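Local coordinates for vascular endothelial growth factor homolog (Orf virus, PDB 2GNN), which induces endothelial cell proliferation, acting as a secreted, disulfide-linked homodimeric growth factor that binds vascular endothelial growth factor receptors, at residues B[22-27]-B[96-101]; B[43-48]-B[74-79]; B[67-72]-B[91-96]. All blocks are in the same frame, centred on the assembly; numbering follows the deposited sequence.

From the N terminus, residues 22-27 open strand 23-30 and meet 96-101 near the end of the modelled chain, so interaction 1 closes the widest loop; both other contacts lie within it. Residues 43-48 then lead into strand 47-54 and bind 74-79 in interaction 2. Before that loop closes, 67-72 departs to pair with 91-96 in interaction 3, so interactions 2 and 3 cross. Interaction 3 zips the hairpin of strands 62-79 and 85-102, while interactions 1 and 2 tie it to the sheet of strands 23-30 and 47-54. Interactions 1 and 3 share Lys96; interactions 2 and 3 touch where Met74 packs on Phe92 and Glu94. The centres of interactions 1 and 2 lie about 25 Å apart.

Interaction 1 of 3, residues B[22-27]-B[96-101]; sequences CKPRPI and KKCDCR
Cys22 and Cys98 meet sulfur to methylene, Cys22 SG lying 3.6 Å from Cys98 CB. With SG anti to its backbone N (chi1 171°), Cys22 sends the sulfur toward strand 96-101, where it also comes within 3.7 Å of Asp99 N. Cys98 takes another rotamer: its SG is anti to the carbonyl carbon (chi1 -49°) and reaches the Lys23-Pro24 peptide, 3.4 Å from Pro24 N. The proline ring touches the same sulfur, Pro24 CD lying 3.6 Å from Cys98 SG, while Pro24 CG rests on the backbone at 3.7 Å from Lys96 C. At the other end, Cys100 SG packs against Cys22 CB at 3.7 Å. The directions of the short strands 23-27 and 96-101 differ by 121°, their axes 5.6 Å apart at closest, and no hydrogen bond joins the segments.

All three sulfurs bond elsewhere: Cys22 to Cys64, Cys98 to Cys53 and Cys100 to Cys57. This is the cystine knot of the PDGF/VEGF family, in which the first disulfide threads the ring closed by the other two. What passes between these two segments is van der Waals packing of sulfur, methylene and proline ring; the covalent links run to Cys64, Cys53 and Cys57, holding the pair indirectly through the knot.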
ATOM      1  N   CYS B  22      -7.349   4.655  10.861  1.00 56.99           N
ATOM      2  CA  CYS B  22      -7.196   3.207  10.852  1.00 54.99           C
ATOM      3  C   CYS B  22      -8.378   2.598  10.114  1.00 53.63           C
ATOM      4  O   CYS B  22      -9.512   2.676  10.569  1.00 55.63           O
ATOM      5  CB  CYS B  22      -7.136   2.686  12.292  1.00 56.36           C
ATOM      6  SG  CYS B  22      -7.214   0.900  12.452  1.00 52.25           S
ATOM      7  N   LYS B  23      -8.106   2.022   8.954  1.00 54.32           N
ATOM      8  CA  LYS B  23      -9.142   1.448   8.109  1.00 53.64           C
ATOM      9  C   LYS B  23      -8.423   0.547   7.128  1.00 49.86           C
ATOM     10  O   LYS B  23      -7.190   0.591   7.059  1.00 51.38           O
ATOM     11  CB  LYS B  23      -9.924   2.542   7.372  1.00 54.61           C
ATOM     12  CG  LYS B  23      -9.100   3.305   6.328  1.00 59.86           C
ATOM     13  CD  LYS B  23      -9.979   4.149   5.428  1.00 67.26           C
ATOM     14  CE  LYS B  23      -9.136   4.916   4.408  1.00 79.98           C
ATOM     15  NZ  LYS B  23      -9.971   5.634   3.394  1.00 82.50           N
ATOM     16  N   PRO B  24      -9.169  -0.309   6.399  1.00 50.18           N
ATOM     17  CA  PRO B  24      -8.501  -1.116   5.371  1.00 49.43           C
ATOM     18  C   PRO B  24      -7.977  -0.235   4.224  1.00 54.37           C
ATOM     19  O   PRO B  24      -8.676   0.659   3.758  1.00 60.23           O
ATOM     20  CB  PRO B  24      -9.610  -2.049   4.870  1.00 46.96           C
ATOM     21  CG  PRO B  24     -10.677  -2.003   5.927  1.00 48.03           C
ATOM     22  CD  PRO B  24     -10.608  -0.628   6.499  1.00 47.62           C
ATOM     23  N   ARG B  25      -6.751  -0.491   3.794  1.00 54.48           N
ATOM     24  CA  ARG B  25      -6.102   0.269   2.754  1.00 56.40           C
ATOM     25  C   ARG B  25      -5.382  -0.710   1.846  1.00 59.26           C
ATOM     26  O   ARG B  25      -4.890  -1.727   2.340  1.00 61.60           O
ATOM     27  CB  ARG B  25      -5.082   1.212   3.370  1.00 51.51           C
ATOM     28  CG  ARG B  25      -5.709   2.303   4.173  1.00 53.85           C
ATOM     29  CD  ARG B  25      -4.702   2.920   5.079  1.00 49.57           C
ATOM     30  NE  ARG B  25      -5.356   3.936   5.875  1.00 55.51           N
ATOM     31  CZ  ARG B  25      -5.411   5.219   5.549  1.00 59.79           C
ATOM     32  NH1 ARG B  25      -4.821   5.654   4.444  1.00 66.72           N
ATOM     33  NH2 ARG B  25      -6.046   6.069   6.337  1.00 57.65           N
ATOM     34  N   PRO B  26      -5.310  -0.404   0.525  1.00 58.38           N
ATOM     35  CA  PRO B  26      -4.555  -1.246  -0.394  1.00 57.62           C
ATOM     36  C   PRO B  26      -3.068  -1.188  -0.072  1.00 59.64           C
ATOM     37  O   PRO B  26      -2.538  -0.135   0.293  1.00 61.88           O
ATOM     38  CB  PRO B  26      -4.844  -0.630  -1.766  1.00 56.90           C
ATOM     39  CG  PRO B  26      -5.226   0.797  -1.485  1.00 55.04           C
ATOM     40  CD  PRO B  26      -5.937   0.746  -0.163  1.00 59.23           C
ATOM     41  N   ILE B  27      -2.414  -2.331  -0.176  1.00 58.88           N
ATOM     42  CA  ILE B  27      -0.989  -2.425   0.061  1.00 59.40           C
ATOM     43  C   ILE B  27      -0.474  -3.475  -0.920  1.00 59.44           C
ATOM     44  O   ILE B  27      -1.160  -4.465  -1.200  1.00 63.85           O
ATOM     45  CB  ILE B  27      -0.664  -2.751   1.571  1.00 62.15           C
ATOM     46  CG1 ILE B  27       0.828  -2.584   1.864  1.00 67.04           C
ATOM     47  CG2 ILE B  27      -1.112  -4.157   1.966  1.00 60.56           C
ATOM     48  CD1 ILE B  27       1.129  -2.107   3.285  1.00 79.18           C
ATOM     49  N   LYS B  96     -11.545  -6.337   6.215  1.00 63.75           N
ATOM     50  CA  LYS B  96     -12.784  -5.602   5.936  1.00 63.73           C
ATOM     51  C   LYS B  96     -13.152  -4.577   7.006  1.00 62.16           C
ATOM     52  O   LYS B  96     -13.936  -3.662   6.749  1.00 63.57           O
ATOM     53  CB  LYS B  96     -13.954  -6.566   5.731  1.00 66.03           C
ATOM     54  CG  LYS B  96     -14.196  -6.956   4.281  1.00 74.21           C
ATOM     55  CD  LYS B  96     -15.632  -7.444   4.102  1.00 89.66           C
ATOM     56  CE  LYS B  96     -15.919  -7.833   2.657  1.00 95.69           C
ATOM     57  NZ  LYS B  96     -17.283  -8.425   2.517  1.00 96.06           N
ATOM     58  N   LYS B  97     -12.611  -4.745   8.205  1.00 59.08           N
ATOM     59  CA  LYS B  97     -12.823  -3.789   9.294  1.00 58.01           C
ATOM     60  C   LYS B  97     -11.611  -3.780  10.199  1.00 56.10           C
ATOM     61  O   LYS B  97     -10.912  -4.790  10.317  1.00 54.32           O
ATOM     62  CB  LYS B  97     -14.074  -4.126  10.100  1.00 57.56           C
ATOM     63  CG  LYS B  97     -15.225  -3.162   9.889  1.00 63.76           C
ATOM     64  CD  LYS B  97     -16.159  -3.159  11.089  1.00 66.85           C
ATOM     65  CE  LYS B  97     -16.806  -1.788  11.263  1.00 75.03           C
ATOM     66  NZ  LYS B  97     -17.947  -1.820  12.224  1.00 71.09           N
ATOM     67  N   CYS B  98     -11.365  -2.639  10.834  1.00 53.98           N
ATOM     68  CA  CYS B  98     -10.142  -2.438  11.608  1.00 52.43           C
ATOM     69  C   CYS B  98     -10.446  -1.608  12.822  1.00 49.87           C
ATOM     70  O   CYS B  98     -11.439  -0.891  12.841  1.00 50.88           O
ATOM     71  CB  CYS B  98      -9.091  -1.689  10.787  1.00 52.52           C
ATOM     72  SG  CYS B  98      -8.790  -2.306   9.145  1.00 51.90           S
ATOM     73  N   ASP B  99      -9.570  -1.653  13.817  1.00 47.14           N
ATOM     74  CA  ASP B  99      -9.807  -0.879  15.033  1.00 48.48           C
ATOM     75  C   ASP B  99      -8.492  -0.544  15.727  1.00 47.55           C
ATOM     76  O   ASP B  99      -7.494  -1.251  15.576  1.00 47.27           O
ATOM     77  CB  ASP B  99     -10.749  -1.662  15.966  1.00 47.64           C
ATOM     78  CG  ASP B  99     -11.553  -0.768  16.898  1.00 54.84           C
ATOM     79  OD1 ASP B  99     -11.611   0.465  16.692  1.00 62.18           O
ATOM     80  OD2 ASP B  99     -12.149  -1.319  17.853  1.00 62.02           O
ATOM     81  N   CYS B 100      -8.494   0.558  16.465  1.00 48.87           N
ATOM     82  CA  CYS B 100      -7.355   0.923  17.300  1.00 51.40           C
ATOM     83  C   CYS B 100      -7.494   0.280  18.690  1.00 53.74           C
ATOM     84  O   CYS B 100      -8.294   0.718  19.531  1.00 53.88           O
ATOM     85  CB  CYS B 100      -7.180   2.450  17.365  1.00 48.92           C
ATOM     86  SG  CYS B 100      -6.438   3.160  15.850  1.00 52.79           S
ATOM     87  N   ARG B 101      -6.701  -0.771  18.892  1.00 55.73           N
ATOM     88  CA  ARG B 101      -6.764  -1.650  20.055  1.00 56.31           C
ATOM     89  C   ARG B 101      -5.424  -1.614  20.799  1.00 56.68           C
ATOM     90  O   ARG B 101      -4.377  -1.451  20.167  1.00 54.49           O
ATOM     91  CB  ARG B 101      -7.059  -3.087  19.596  1.00 55.63           C
ATOM     92  CG  ARG B 101      -8.373  -3.275  18.829  1.00 58.79           C
ATOM     93  CD  ARG B 101      -9.589  -3.174  19.746  1.00 69.15           C
ATOM     94  NE  ARG B 101     -10.856  -3.457  19.065  1.00 77.52           N
ATOM     95  CZ  ARG B 101     -11.382  -4.674  18.899  1.00 80.70           C
ATOM     96  NH1 ARG B 101     -10.751  -5.756  19.350  1.00 77.81           N
ATOM     97  NH2 ARG B 101     -12.545  -4.810  18.272  1.00 79.46           N
TER

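Interaction 2 of 3, residues B[43-48]-B[74-79]; sequences FNPPCV and MELLGA
The Phe43 ring is approached obliquely by Leu76, whose CD1 lies 3.9 Å from Phe43 CD2; Val31, Ser32 and Leu38 also touch this aromatic side chain. The flat amide of Asn44 instead meets a water, which accepts from Asn44 ND2 at 2.6 Å. That water in turn makes a weak bond to the carbonyl oxygen of Leu77. The third flat group, the peptide between Asn44 and Pro45, is cis, and Pro45 follows with its ring against Leu76, CD to Leu76 CD2 4.0 Å.

Backbone pairing consists of a single antiparallel bridge, a hydrogen-bonded pair of Asn44 and Leu77. Asn44 N gives its hydrogen to Leu77 O at 2.8 Å, and Leu77 N returns a bond to Asn44 O at 2.9 Å.

In the cystine-knot growth factor fold, this bridge fastens the segment leading into strand 47-54 to the far end of strand 62-79. The dimer is built close by: Cys47 SG forms a disulfide with Cys56 of the second subunit, and Met74 pairs in a parallel ladder with a strand of that subunit.

Further along, apolar groups take over. Leu76 has CG anti to its carbonyl carbon (chi1 -73°), and beyond it the two methyls part, CD1 to Phe43 and CD2 to Pro45 and Val48. Val48 meets Leu76 at about a right angle, its CG1 lying 4.0 Å from Leu76 CD2. The extended Met74 chain brings SD to 4.1 Å from the same Val48 CG1.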
ATOM      1  N   PHE B  43       5.790 -16.326  -9.163  1.00 58.55           N
ATOM      2  CA  PHE B  43       4.421 -15.883  -9.448  1.00 58.59           C
ATOM      3  C   PHE B  43       4.422 -14.700 -10.392  1.00 59.62           C
ATOM      4  O   PHE B  43       5.275 -13.822 -10.315  1.00 57.06           O
ATOM      5  CB  PHE B  43       3.669 -15.512  -8.166  1.00 56.99           C
ATOM      6  CG  PHE B  43       3.676 -16.614  -7.120  1.00 63.30           C
ATOM      7  CD1 PHE B  43       4.706 -16.706  -6.199  1.00 55.26           C
ATOM      8  CD2 PHE B  43       2.644 -17.554  -7.062  1.00 65.34           C
ATOM      9  CE1 PHE B  43       4.727 -17.735  -5.231  1.00 62.08           C
ATOM     10  CE2 PHE B  43       2.654 -18.570  -6.105  1.00 64.92           C
ATOM     11  CZ  PHE B  43       3.697 -18.653  -5.192  1.00 55.04           C
ATOM     12  N   ASN B  44       3.448 -14.692 -11.288  1.00 60.76           N
ATOM     13  CA  ASN B  44       3.291 -13.604 -12.211  1.00 60.67           C
ATOM     14  C   ASN B  44       1.845 -13.140 -12.209  1.00 59.00           C
ATOM     15  O   ASN B  44       0.949 -13.922 -12.511  1.00 61.20           O
ATOM     16  CB  ASN B  44       3.807 -14.019 -13.595  1.00 61.23           C
ATOM     17  CG  ASN B  44       5.300 -13.753 -13.750  1.00 59.00           C
ATOM     18  OD1 ASN B  44       5.721 -12.599 -13.814  1.00 67.24           O
ATOM     19  ND2 ASN B  44       6.102 -14.810 -13.792  1.00 61.92           N
ATOM     20  N   PRO B  45       1.606 -11.879 -11.807  1.00 58.23           N
ATOM     21  CA  PRO B  45       2.621 -10.926 -11.342  1.00 56.58           C
ATOM     22  C   PRO B  45       3.204 -11.388 -10.009  1.00 59.61           C
ATOM     23  O   PRO B  45       2.546 -12.147  -9.295  1.00 60.39           O
ATOM     24  CB  PRO B  45       1.830  -9.634 -11.151  1.00 55.00           C
ATOM     25  CG  PRO B  45       0.408 -10.057 -11.013  1.00 56.13           C
ATOM     26  CD  PRO B  45       0.249 -11.306 -11.793  1.00 55.13           C
ATOM     27  N   PRO B  46       4.443 -10.979  -9.685  1.00 57.05           N
ATOM     28  CA  PRO B  46       5.022 -11.431  -8.434  1.00 56.46           C
ATOM     29  C   PRO B  46       4.455 -10.718  -7.206  1.00 61.42           C
ATOM     30  O   PRO B  46       4.785 -11.099  -6.084  1.00 62.30           O
ATOM     31  CB  PRO B  46       6.505 -11.103  -8.604  1.00 59.85           C
ATOM     32  CG  PRO B  46       6.529  -9.942  -9.526  1.00 51.57           C
ATOM     33  CD  PRO B  46       5.378 -10.152 -10.459  1.00 55.34           C
ATOM     34  N   CYS B  47       3.608  -9.708  -7.423  1.00 60.81           N
ATOM     35  CA  CYS B  47       3.038  -8.908  -6.346  1.00 58.84           C
ATOM     36  C   CYS B  47       1.549  -8.710  -6.564  1.00 61.85           C
ATOM     37  O   CYS B  47       1.086  -8.665  -7.707  1.00 63.05           O
ATOM     38  CB  CYS B  47       3.750  -7.555  -6.247  1.00 59.85           C
ATOM     39  SG  CYS B  47       3.325  -6.261  -7.512  1.00 62.71           S
ATOM     40  N   VAL B  48       0.801  -8.600  -5.464  1.00 60.51           N
ATOM     41  CA  VAL B  48      -0.632  -8.295  -5.521  1.00 59.05           C
ATOM     42  C   VAL B  48      -0.987  -7.164  -4.575  1.00 59.76           C
ATOM     43  O   VAL B  48      -0.288  -6.916  -3.585  1.00 60.70           O
ATOM     44  CB  VAL B  48      -1.516  -9.511  -5.163  1.00 60.25           C
ATOM     45  CG1 VAL B  48      -1.539 -10.520  -6.315  1.00 61.23           C
ATOM     46  CG2 VAL B  48      -1.074 -10.156  -3.808  1.00 52.01           C
ATOM     47  N   MET B  74      -7.734 -15.198  -6.072  1.00 64.84           N
ATOM     48  CA  MET B  74      -7.193 -14.516  -7.247  1.00 66.26           C
ATOM     49  C   MET B  74      -6.540 -15.481  -8.222  1.00 64.44           C
ATOM     50  O   MET B  74      -5.784 -16.364  -7.814  1.00 67.00           O
ATOM     51  CB  MET B  74      -6.173 -13.463  -6.826  1.00 66.93           C
ATOM     52  CG  MET B  74      -6.756 -12.335  -6.000  1.00 67.31           C
ATOM     53  SD  MET B  74      -5.481 -11.163  -5.541  1.00 74.47           S
ATOM     54  CE  MET B  74      -6.368 -10.260  -4.286  1.00 66.85           C
ATOM     55  N   GLU B  75      -6.812 -15.312  -9.512  1.00 63.79           N
ATOM     56  CA  GLU B  75      -6.086 -16.077 -10.522  1.00 65.63           C
ATOM     57  C   GLU B  75      -4.754 -15.423 -10.912  1.00 64.84           C
ATOM     58  O   GLU B  75      -4.722 -14.276 -11.346  1.00 68.11           O
ATOM     59  CB  GLU B  75      -6.951 -16.377 -11.746  1.00 65.66           C
ATOM     60  CG  GLU B  75      -6.404 -17.570 -12.517  1.00 75.97           C
ATOM     61  CD  GLU B  75      -7.392 -18.203 -13.472  1.00 86.05           C
ATOM     62  OE1 GLU B  75      -8.084 -17.460 -14.212  1.00 90.85           O
ATOM     63  OE2 GLU B  75      -7.449 -19.456 -13.491  1.00 87.75           O
ATOM     64  N   LEU B  76      -3.667 -16.167 -10.719  1.00 63.40           N
ATOM     65  CA  LEU B  76      -2.297 -15.732 -10.979  1.00 65.06           C
ATOM     66  C   LEU B  76      -1.703 -16.703 -11.972  1.00 64.97           C
ATOM     67  O   LEU B  76      -2.222 -17.789 -12.147  1.00 64.38           O
ATOM     68  CB  LEU B  76      -1.442 -15.884  -9.725  1.00 66.37           C
ATOM     69  CG  LEU B  76      -1.561 -14.975  -8.521  1.00 71.13           C
ATOM     70  CD1 LEU B  76      -0.762 -15.630  -7.473  1.00 84.06           C
ATOM     71  CD2 LEU B  76      -0.965 -13.633  -8.813  1.00 80.54           C
ATOM     72  N   LEU B  77      -0.583 -16.332 -12.583  1.00 65.24           N
ATOM     73  CA  LEU B  77       0.193 -17.283 -13.361  1.00 62.89           C
ATOM     74  C   LEU B  77       1.273 -17.820 -12.460  1.00 61.89           C
ATOM     75  O   LEU B  77       2.078 -17.054 -11.925  1.00 62.55           O
ATOM     76  CB  LEU B  77       0.800 -16.637 -14.624  1.00 62.59           C
ATOM     77  CG  LEU B  77       1.743 -17.535 -15.440  1.00 55.86           C
ATOM     78  CD1 LEU B  77       0.966 -18.592 -16.229  1.00 56.20           C
ATOM     79  CD2 LEU B  77       2.576 -16.682 -16.367  1.00 56.69           C
ATOM     80  N   GLY B  78       1.275 -19.138 -12.274  1.00 62.86           N
ATOM     81  CA  GLY B  78       2.253 -19.781 -11.416  1.00 62.09           C
ATOM     82  C   GLY B  78       2.674 -21.091 -12.029  1.00 65.06           C
ATOM     83  O   GLY B  78       2.885 -21.170 -13.235  1.00 66.16           O
ATOM     84  N   ALA B  79       2.787 -22.124 -11.195  1.00 65.23           N
ATOM     85  CA  ALA B  79       3.265 -23.421 -11.630  1.00 61.14           C
ATOM     86  C   ALA B  79       2.129 -24.424 -11.685  1.00 64.21           C
ATOM     87  O   ALA B  79       1.203 -24.387 -10.875  1.00 69.31           O
ATOM     88  CB  ALA B  79       4.356 -23.901 -10.716  1.00 57.45           C
TER
HETATM   89  O   HOH W   1       5.127 -17.189 -13.420  1.00 50.72           O

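Interaction 3 of 3, residues B[67-72]-B[91-96]; sequences TEEVNV and SFVEHK. With NAG (2-acetamido-2-deoxy-beta-D-glucopyranose), chain M.
Glu94 bends at chi2 (-98°), placing CD beside Val72 CG2, which also touches Glu94 CG at 3.4 Å and Glu94 OE2 at 3.2 Å. The other carboxylate oxygen, OE1, is hydrogen-bonded to Met51 N in strand 47-54.

On the other face of the hairpin, Glu69 and His95 lie side by side, their carboxylate and ring planes 13° apart. Glu69 OE2 stays 3.8 Å from His95 NE2, too far for a hydrogen bond, while His95 ND1 is engaged by Cys53 N and NE2 bonds to a glycerol, probably from the crystallisation liquor. Asn71 projects from this face and carries a sugar through a 1.5 Å covalent bond from ND2 to NAG C1.

Five backbone bonds make the antiparallel ladder; the straightest is Glu94 N to Val70 O, 2.8 Å and 176°. Pairing runs on into a classic beta bulge, where Thr67 and Glu68 both face Lys97.

The chemistry implies a division of labour: main-chain bonds fix the register, Glu94 and His95 bind the hairpin to strand 47-54, and the glycan is held out on the face of Glu69 and Val93.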
ATOM      1  N   THR B  67     -10.502  -6.414  12.677  1.00 57.48           N
ATOM      2  CA  THR B  67     -11.586  -6.969  13.464  1.00 58.63           C
ATOM      3  C   THR B  67     -12.543  -7.765  12.573  1.00 60.50           C
ATOM      4  O   THR B  67     -13.505  -8.357  13.057  1.00 63.23           O
ATOM      5  CB  THR B  67     -12.357  -5.875  14.209  1.00 58.11           C
ATOM      6  OG1 THR B  67     -13.005  -5.019  13.263  1.00 61.06           O
ATOM      7  CG2 THR B  67     -11.414  -5.056  15.075  1.00 58.15           C
ATOM      8  N   GLU B  68     -12.272  -7.773  11.271  1.00 61.50           N
ATOM      9  CA  GLU B  68     -13.070  -8.511  10.297  1.00 63.06           C
ATOM     10  C   GLU B  68     -12.228  -8.770   9.059  1.00 64.04           C
ATOM     11  O   GLU B  68     -11.627  -7.849   8.493  1.00 66.22           O
ATOM     12  CB  GLU B  68     -14.337  -7.736   9.931  1.00 62.94           C
ATOM     13  CG  GLU B  68     -15.422  -8.571   9.269  1.00 67.20           C
ATOM     14  CD  GLU B  68     -16.615  -7.738   8.817  1.00 68.46           C
ATOM     15  OE1 GLU B  68     -17.223  -7.025   9.654  1.00 74.95           O
ATOM     16  OE2 GLU B  68     -16.950  -7.809   7.613  1.00 78.00           O
ATOM     17  N   GLU B  69     -12.176 -10.031   8.654  1.00 64.03           N
ATOM     18  CA  GLU B  69     -11.357 -10.461   7.534  1.00 65.92           C
ATOM     19  C   GLU B  69     -12.233 -11.157   6.504  1.00 65.01           C
ATOM     20  O   GLU B  69     -13.390 -11.439   6.770  1.00 65.82           O
ATOM     21  CB  GLU B  69     -10.254 -11.401   8.018  1.00 64.77           C
ATOM     22  CG  GLU B  69      -9.418 -10.849   9.168  1.00 67.94           C
ATOM     23  CD  GLU B  69      -8.209 -11.711   9.490  1.00 72.67           C
ATOM     24  OE1 GLU B  69      -8.248 -12.945   9.251  1.00 80.72           O
ATOM     25  OE2 GLU B  69      -7.210 -11.147   9.987  1.00 83.73           O
ATOM     26  N   VAL B  70     -11.687 -11.414   5.323  1.00 65.55           N
ATOM     27  CA  VAL B  70     -12.391 -12.193   4.308  1.00 65.52           C
ATOM     28  C   VAL B  70     -11.362 -12.880   3.417  1.00 66.14           C
ATOM     29  O   VAL B  70     -10.258 -12.368   3.218  1.00 66.00           O
ATOM     30  CB  VAL B  70     -13.408 -11.325   3.499  1.00 66.14           C
ATOM     31  CG1 VAL B  70     -12.700 -10.436   2.489  1.00 66.60           C
ATOM     32  CG2 VAL B  70     -14.453 -12.191   2.812  1.00 68.09           C
ATOM     33  N   ASN B  71     -11.700 -14.062   2.921  1.00 67.34           N
ATOM     34  CA  ASN B  71     -10.822 -14.761   1.997  1.00 67.58           C
ATOM     35  C   ASN B  71     -11.274 -14.450   0.577  1.00 67.00           C
ATOM     36  O   ASN B  71     -12.475 -14.508   0.270  1.00 63.65           O
ATOM     37  CB  ASN B  71     -10.816 -16.273   2.247  1.00 68.92           C
ATOM     38  CG  ASN B  71     -10.756 -16.629   3.726  1.00 79.08           C
ATOM     39  OD1 ASN B  71      -9.739 -16.385   4.389  1.00 77.34           O
ATOM     40  ND2 ASN B  71     -11.869 -17.211   4.249  1.00 87.03           N
ATOM     41  N   VAL B  72     -10.313 -14.082  -0.273  1.00 65.52           N
ATOM     42  CA  VAL B  72     -10.591 -13.806  -1.680  1.00 64.18           C
ATOM     43  C   VAL B  72      -9.669 -14.630  -2.556  1.00 62.51           C
ATOM     44  O   VAL B  72      -8.483 -14.771  -2.257  1.00 63.09           O
ATOM     45  CB  VAL B  72     -10.458 -12.302  -2.037  1.00 63.63           C
ATOM     46  CG1 VAL B  72     -11.440 -11.464  -1.239  1.00 64.20           C
ATOM     47  CG2 VAL B  72      -9.069 -11.823  -1.793  1.00 65.23           C
ATOM     48  N   SER B  91      -5.845 -18.256  -2.570  1.00 60.13           N
ATOM     49  CA  SER B  91      -6.698 -17.556  -1.612  1.00 57.34           C
ATOM     50  C   SER B  91      -5.858 -16.573  -0.822  1.00 57.93           C
ATOM     51  O   SER B  91      -4.713 -16.872  -0.475  1.00 57.58           O
ATOM     52  CB  SER B  91      -7.352 -18.567  -0.668  1.00 58.53           C
ATOM     53  OG  SER B  91      -8.261 -17.956   0.240  1.00 55.14           O
ATOM     54  N   PHE B  92      -6.421 -15.395  -0.562  1.00 56.89           N
ATOM     55  CA  PHE B  92      -5.716 -14.331   0.159  1.00 57.75           C
ATOM     56  C   PHE B  92      -6.619 -13.745   1.230  1.00 59.00           C
ATOM     57  O   PHE B  92      -7.836 -13.672   1.067  1.00 56.62           O
ATOM     58  CB  PHE B  92      -5.272 -13.210  -0.801  1.00 60.72           C
ATOM     59  CG  PHE B  92      -4.377 -13.683  -1.911  1.00 54.87           C
ATOM     60  CD1 PHE B  92      -4.916 -14.260  -3.062  1.00 58.37           C
ATOM     61  CD2 PHE B  92      -3.006 -13.581  -1.797  1.00 53.69           C
ATOM     62  CE1 PHE B  92      -4.090 -14.730  -4.074  1.00 55.40           C
ATOM     63  CE2 PHE B  92      -2.173 -14.049  -2.810  1.00 52.54           C
ATOM     64  CZ  PHE B  92      -2.727 -14.614  -3.955  1.00 51.05           C
ATOM     65  N   VAL B  93      -6.017 -13.327   2.332  1.00 60.35           N
ATOM     66  CA  VAL B  93      -6.767 -12.702   3.404  1.00 62.47           C
ATOM     67  C   VAL B  93      -6.822 -11.189   3.162  1.00 63.83           C
ATOM     68  O   VAL B  93      -5.781 -10.560   2.998  1.00 62.55           O
ATOM     69  CB  VAL B  93      -6.134 -13.030   4.782  1.00 63.11           C
ATOM     70  CG1 VAL B  93      -6.912 -12.371   5.907  1.00 62.04           C
ATOM     71  CG2 VAL B  93      -6.085 -14.550   4.995  1.00 64.47           C
ATOM     72  N   GLU B  94      -8.031 -10.626   3.117  1.00 63.15           N
ATOM     73  CA  GLU B  94      -8.230  -9.168   3.060  1.00 64.99           C
ATOM     74  C   GLU B  94      -8.873  -8.715   4.360  1.00 63.92           C
ATOM     75  O   GLU B  94      -9.677  -9.442   4.931  1.00 64.92           O
ATOM     76  CB  GLU B  94      -9.188  -8.774   1.933  1.00 65.52           C
ATOM     77  CG  GLU B  94      -8.928  -9.408   0.591  1.00 74.79           C
ATOM     78  CD  GLU B  94      -8.145  -8.523  -0.352  1.00 72.92           C
ATOM     79  OE1 GLU B  94      -8.112  -7.291  -0.173  1.00 72.26           O
ATOM     80  OE2 GLU B  94      -7.569  -9.067  -1.302  1.00 82.96           O
ATOM     81  N   HIS B  95      -8.560  -7.507   4.807  1.00 61.63           N
ATOM     82  CA  HIS B  95      -9.209  -6.953   5.975  1.00 59.25           C
ATOM     83  C   HIS B  95     -10.404  -6.102   5.564  1.00 62.22           C
ATOM     84  O   HIS B  95     -10.293  -5.253   4.671  1.00 63.12           O
ATOM     85  CB  HIS B  95      -8.220  -6.140   6.803  1.00 57.17           C
ATOM     86  CG  HIS B  95      -7.046  -6.932   7.283  1.00 54.95           C
ATOM     87  ND1 HIS B  95      -5.855  -6.347   7.661  1.00 52.15           N
ATOM     88  CD2 HIS B  95      -6.872  -8.265   7.428  1.00 52.33           C
ATOM     89  CE1 HIS B  95      -5.002  -7.286   8.024  1.00 51.18           C
ATOM     90  NE2 HIS B  95      -5.597  -8.459   7.901  1.00 54.02           N
ATOM     91  N   LYS B  96     -11.545  -6.337   6.215  1.00 63.75           N
ATOM     92  CA  LYS B  96     -12.784  -5.602   5.936  1.00 63.73           C
ATOM     93  C   LYS B  96     -13.152  -4.577   7.006  1.00 62.16           C
ATOM     94  O   LYS B  96     -13.936  -3.662   6.749  1.00 63.57           O
ATOM     95  CB  LYS B  96     -13.954  -6.566   5.731  1.00 66.03           C
ATOM     96  CG  LYS B  96     -14.196  -6.956   4.281  1.00 74.21           C
ATOM     97  CD  LYS B  96     -15.632  -7.444   4.102  1.00 89.66           C
ATOM     98  CE  LYS B  96     -15.919  -7.833   2.657  1.00 95.69           C
ATOM     99  NZ  LYS B  96     -17.283  -8.425   2.517  1.00 96.06           N
TER
HETATM  100  C1  NAG M1001     -11.759 -17.877   5.542  1.00106.04           C
HETATM  101  C2  NAG M1001     -12.383 -17.441   6.882  1.00113.74           C
HETATM  102  C3  NAG M1001     -11.667 -18.155   8.036  1.00117.06           C
HETATM  103  C4  NAG M1001     -11.808 -19.670   7.860  1.00115.70           C
HETATM  104  C5  NAG M1001     -11.336 -20.071   6.457  1.00111.87           C
HETATM  105  C6  NAG M1001     -11.594 -21.555   6.215  1.00107.86           C
HETATM  106  C7  NAG M1001     -13.512 -15.323   7.334  1.00107.30           C
HETATM  107  C8  NAG M1001     -13.575 -14.631   8.666  1.00106.13           C
HETATM  108  N2  NAG M1001     -12.388 -15.995   7.071  1.00110.74           N
HETATM  109  O3  NAG M1001     -12.155 -17.738   9.298  1.00121.42           O
HETATM  110  O4  NAG M1001     -11.063 -20.353   8.850  1.00116.59           O
HETATM  111  O5  NAG M1001     -11.965 -19.286   5.443  1.00108.79           O
HETATM  112  O6  NAG M1001     -10.371 -22.225   6.027  1.00100.91           O
HETATM  113  O7  NAG M1001     -14.462 -15.253   6.546  1.00103.01           O